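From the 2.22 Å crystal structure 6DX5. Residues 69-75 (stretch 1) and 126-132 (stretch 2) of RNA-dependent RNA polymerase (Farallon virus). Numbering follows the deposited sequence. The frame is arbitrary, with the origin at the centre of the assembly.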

ATOM      1  N   SER A  69       1.318  -6.826  17.240  1.00 29.93           N
ATOM      2  CA  SER A  69       2.135  -7.517  16.255  1.00 35.12           C
ATOM      3  C   SER A  69       1.329  -7.980  15.045  1.00 35.43           C
ATOM      4  O   SER A  69       1.939  -8.414  14.065  1.00 40.16           O
ATOM      5  N   GLU A  70      -0.005  -7.891  15.074  1.00 35.35           N
ATOM      6  CA  GLU A  70      -0.840  -8.226  13.924  1.00 35.30           C
ATOM      7  C   GLU A  70      -1.247  -6.986  13.141  1.00 34.60           C
ATOM      8  O   GLU A  70      -1.893  -7.112  12.093  1.00 34.78           O
ATOM      9  N   CYS A  71      -0.857  -5.799  13.608  1.00 28.13           N
ATOM     10  CA  CYS A  71      -1.186  -4.540  12.939  1.00 28.57           C
ATOM     11  C   CYS A  71      -0.106  -4.248  11.911  1.00 27.75           C
ATOM     12  O   CYS A  71       0.692  -3.310  12.052  1.00 31.19           O
ATOM     13  N   HIS A  72      -0.109  -5.069  10.843  1.00 25.71           N
ATOM     14  CA  HIS A  72       1.029  -5.089   9.933  1.00 29.32           C
ATOM     15  C   HIS A  72       1.242  -3.743   9.266  1.00 34.92           C
ATOM     16  O   HIS A  72       2.380  -3.281   9.170  1.00 27.12           O
ATOM     17  N   GLY A  73       0.167  -3.095   8.804  1.00 34.74           N
ATOM     18  CA  GLY A  73       0.330  -1.799   8.160  1.00 32.09           C
ATOM     19  C   GLY A  73       0.934  -0.773   9.111  1.00 35.86           C
ATOM     20  O   GLY A  73       1.959  -0.161   8.818  1.00 34.14           O
ATOM     21  N   ALA A  74       0.320  -0.589  10.285  1.00 33.06           N
ATOM     22  CA  ALA A  74       0.797   0.472  11.168  1.00 30.60           C
ATOM     23  C   ALA A  74       2.156   0.128  11.788  1.00 30.00           C
ATOM     24  O   ALA A  74       3.033   0.998  11.884  1.00 28.47           O
ATOM     25  N   LYS A  75       2.363  -1.132  12.196  1.00 27.93           N
ATOM     26  CA  LYS A  75       3.603  -1.473  12.884  1.00 31.90           C
ATOM     27  C   LYS A  75       4.788  -1.347  11.955  1.00 33.40           C
ATOM     28  O   LYS A  75       5.895  -1.053  12.411  1.00 39.08           O
ATOM     29  N   THR A 126      -6.473   2.905   5.996  1.00 26.76           N
ATOM     30  CA  THR A 126      -6.268   1.462   5.812  1.00 22.82           C
ATOM     31  C   THR A 126      -5.576   0.811   7.023  1.00 28.07           C
ATOM     32  O   THR A 126      -5.846  -0.354   7.338  1.00 29.29           O
ATOM     33  N   ASP A 127      -4.705   1.532   7.743  1.00 25.27           N
ATOM     34  CA  ASP A 127      -4.088   0.898   8.919  1.00 29.25           C
ATOM     35  C   ASP A 127      -5.168   0.445   9.877  1.00 28.03           C
ATOM     36  O   ASP A 127      -5.079  -0.628  10.468  1.00 28.01           O
ATOM     37  N   GLU A 128      -6.230   1.220   9.994  1.00 23.04           N
ATOM     38  CA  GLU A 128      -7.311   0.847  10.895  1.00 22.11           C
ATOM     39  C   GLU A 128      -8.319  -0.107  10.234  1.00 24.13           C
ATOM     40  O   GLU A 128      -8.909  -0.928  10.950  1.00 25.75           O
ATOM     41  N   ALA A 129      -8.518  -0.057   8.899  1.00 19.09           N
ATOM     42  CA  ALA A 129      -9.287  -1.122   8.237  1.00 27.45           C
ATOM     43  C   ALA A 129      -8.727  -2.506   8.597  1.00 24.26           C
ATOM     44  O   ALA A 129      -9.479  -3.442   8.878  1.00 24.82           O
ATOM     45  N   GLU A 130      -7.416  -2.656   8.578  1.00 23.14           N
ATOM     46  CA  GLU A 130      -6.837  -3.933   8.922  1.00 26.01           C
ATOM     47  C   GLU A 130      -7.192  -4.326  10.357  1.00 29.62           C
ATOM     48  O   GLU A 130      -7.472  -5.502  10.647  1.00 25.73           O
ATOM     49  N   MET A 131      -7.160  -3.360  11.278  1.00 23.00           N
ATOM     50  CA  MET A 131      -7.422  -3.658  12.685  1.00 22.62           C
ATOM     51  C   MET A 131      -8.866  -4.082  12.872  1.00 25.58           C
ATOM     52  O   MET A 131      -9.151  -5.078  13.553  1.00 28.08           O
ATOM     53  N   LEU A 132      -9.790  -3.308  12.270  1.00 23.12           N
ATOM     54  CA  LEU A 132     -11.210  -3.562  12.410  1.00 20.35           C
ATOM     55  C   LEU A 132     -11.569  -4.922  11.838  1.00 23.74           C
ATOM     56  O   LEU A 132     -12.394  -5.634  12.411  1.00 23.42           O
TER

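Packing of the helix 126-132 against the start of a second helix, residues 72-75, and the turn that leads into it, in the RNA-dependent RNA polymerase of Farallon virus. The two stretches bury 310 Å² between them, both sides summed, and come closest in backbone register at Gly73 and Asp127, whose CA atoms lie 5.2 Å apart; Cys71 and Met131 pair less tightly, CA to CA 6.3 Å. Thr126 opens stretch 2 without touching stretch 1: its side chain, chi1 p, is out of reach, and its carbonyl O accepts the helical hydrogen bond from Glu130 N at 3.0 Å. Asp127 is the first residue to make contact. Its CA-to-CB bond points sideways, but chi1 m (-74°) with chi2 near 0° brings the carboxylate nearer to the other helix. There OD1 lies 3.6 Å from Gly73 C, and OD2 lies 3.5 Å from Ala74 CA and 3.6 Å from Ala74 CB; OD2 is also hydrogen-bonded elsewhere in the structure. Glycine at position 73 suits this close approach, since an ideal CB there would point toward stretch 2 and sit 2.8 Å from Asp127 OD1, a clash, and a tight 3.2 Å from Glu130 OE1. Glu128 points away and, although its end comes nearer, makes no contact; Ala129 is buried but out of reach of stretch 1.

Glu130 is the centre of the interface, with 72 Å² covered by stretch 1, the largest share of any residue here. Its CA-to-CB bond points toward the partner, and chi1 t and chi2 t extend the chain so that the carboxylate arrives at the N-terminal end of the helix beginning at His72, where backbone NH groups lack the carbonyl partners of a preceding turn. Gly73 N donates a nearly straight hydrogen bond to Glu130 OE1, 2.8 Å with an N-H...O angle of 164°. The other oxygen, OE2, lies 3.3 Å from His72 N and 3.4 Å from His72 CB, and approaches the edge of the His72 ring, near its plane; His72 itself is chi1 m. Water 1 extends the polar network: it donates to Glu130 OE1 at 2.6 Å and to Asp127 O at 3.0 Å, and accepts from Ala74 N at 3.1 Å, so one molecule links both stretches and serves the next NH after that of Gly73.

Met131 supplies the apolar part of the contact. Its CA-to-CB bond runs sideways, but chi1 m, chi2 t and chi3 t carry its end nearer to stretch 1. Met131 CG meets Cys71 SG at 3.8 Å, with Cys71, chi1 m, in the N-cap position, and Met131 CE reaches Ala74 CB, also at 3.8 Å. Leu132, chi1 m and chi2 t, is buried but out of reach of stretch 1. Across the way, Lys75 is not part of the contact: its long side chain turns back within stretch 1, where NZ donates to Ser69 O at 2.8 Å.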

ATOM      1  CB  SER A  69       2.874  -8.700  16.905  1.00 37.60           C
ATOM      2  OG  SER A  69       1.966  -9.734  17.200  1.00 46.31           O
ATOM      3  CB  GLU A  70      -2.092  -9.013  14.370  1.00 34.66           C
ATOM      4  CG  GLU A  70      -1.775 -10.261  15.192  1.00 51.69           C
ATOM      5  CD  GLU A  70      -0.734 -11.147  14.496  1.00 73.86           C
ATOM      6  OE1 GLU A  70       0.355 -11.391  15.110  1.00 83.55           O
ATOM      7  OE2 GLU A  70      -0.981 -11.558  13.321  1.00 75.47           O
ATOM      8  CB  CYS A  71      -1.313  -3.410  13.949  1.00 23.79           C
ATOM      9  SG  CYS A  71      -2.618  -3.805  15.091  1.00 30.04           S
ATOM     10  CB  HIS A  72       0.852  -6.197   8.910  1.00 29.99           C
ATOM     11  CG  HIS A  72       0.843  -7.538   9.544  1.00 37.58           C
ATOM     12  ND1 HIS A  72       2.004  -8.168   9.951  1.00 42.68           N
ATOM     13  CD2 HIS A  72      -0.179  -8.336   9.926  1.00 33.82           C
ATOM     14  CE1 HIS A  72       1.698  -9.324  10.514  1.00 41.30           C
ATOM     15  NE2 HIS A  72       0.379  -9.452  10.507  1.00 40.60           N
ATOM     16  CB  ALA A  74      -0.239   0.764  12.254  1.00 28.42           C
ATOM     17  CB  LYS A  75       3.545  -2.891  13.498  1.00 37.96           C
ATOM     18  CG  LYS A  75       4.041  -4.010  12.550  1.00 35.37           C
ATOM     19  CD  LYS A  75       3.937  -5.348  13.215  1.00 38.40           C
ATOM     20  CE  LYS A  75       4.331  -6.458  12.249  1.00 42.77           C
ATOM     21  NZ  LYS A  75       4.502  -7.687  13.062  1.00 45.70           N
ATOM     22  CB  THR A 126      -5.468   1.208   4.524  1.00 32.74           C
ATOM     23  OG1 THR A 126      -4.259   1.976   4.563  1.00 36.38           O
ATOM     24  CG2 THR A 126      -6.271   1.673   3.301  1.00 36.03           C
ATOM     25  CB  ASP A 127      -3.145   1.852   9.641  1.00 33.56           C
ATOM     26  CG  ASP A 127      -1.817   2.079   8.904  1.00 43.40           C
ATOM     27  OD1 ASP A 127      -1.527   1.482   7.820  1.00 45.33           O
ATOM     28  OD2 ASP A 127      -1.053   2.903   9.452  1.00 50.26           O
ATOM     29  CB  GLU A 128      -8.008   2.099  11.437  1.00 22.94           C
ATOM     30  CG  GLU A 128      -7.117   2.905  12.428  1.00 20.90           C
ATOM     31  CD  GLU A 128      -6.068   3.758  11.720  1.00 35.62           C
ATOM     32  OE1 GLU A 128      -4.985   3.988  12.349  1.00 25.09           O
ATOM     33  OE2 GLU A 128      -6.333   4.208  10.553  1.00 25.39           O
ATOM     34  CB  ALA A 129      -9.276  -0.946   6.709  1.00 18.68           C
ATOM     35  CB  GLU A 130      -5.328  -3.845   8.728  1.00 23.87           C
ATOM     36  CG  GLU A 130      -4.578  -4.997   9.278  1.00 27.74           C
ATOM     37  CD  GLU A 130      -3.077  -4.961   8.948  1.00 36.42           C
ATOM     38  OE1 GLU A 130      -2.484  -3.848   8.789  1.00 32.00           O
ATOM     39  OE2 GLU A 130      -2.500  -6.097   8.800  1.00 39.28           O
ATOM     40  CB  MET A 131      -7.113  -2.414  13.514  1.00 22.44           C
ATOM     41  CG  MET A 131      -5.580  -2.035  13.457  1.00 25.53           C
ATOM     42  SD  MET A 131      -5.326  -0.470  14.280  1.00 26.61           S
ATOM     43  CE  MET A 131      -3.577  -0.089  13.776  1.00 25.72           C
ATOM     44  CB  LEU A 132     -11.978  -2.471  11.670  1.00 19.52           C
ATOM     45  CG  LEU A 132     -11.898  -1.119  12.375  1.00 18.50           C
ATOM     46  CD1 LEU A 132     -12.531  -0.026  11.442  1.00 18.10           C
ATOM     47  CD2 LEU A 132     -12.697  -1.286  13.697  1.00 18.97           C
TER
HETATM   48  O   HOH W   1      -2.414  -2.097  10.645  1.00 30.19           O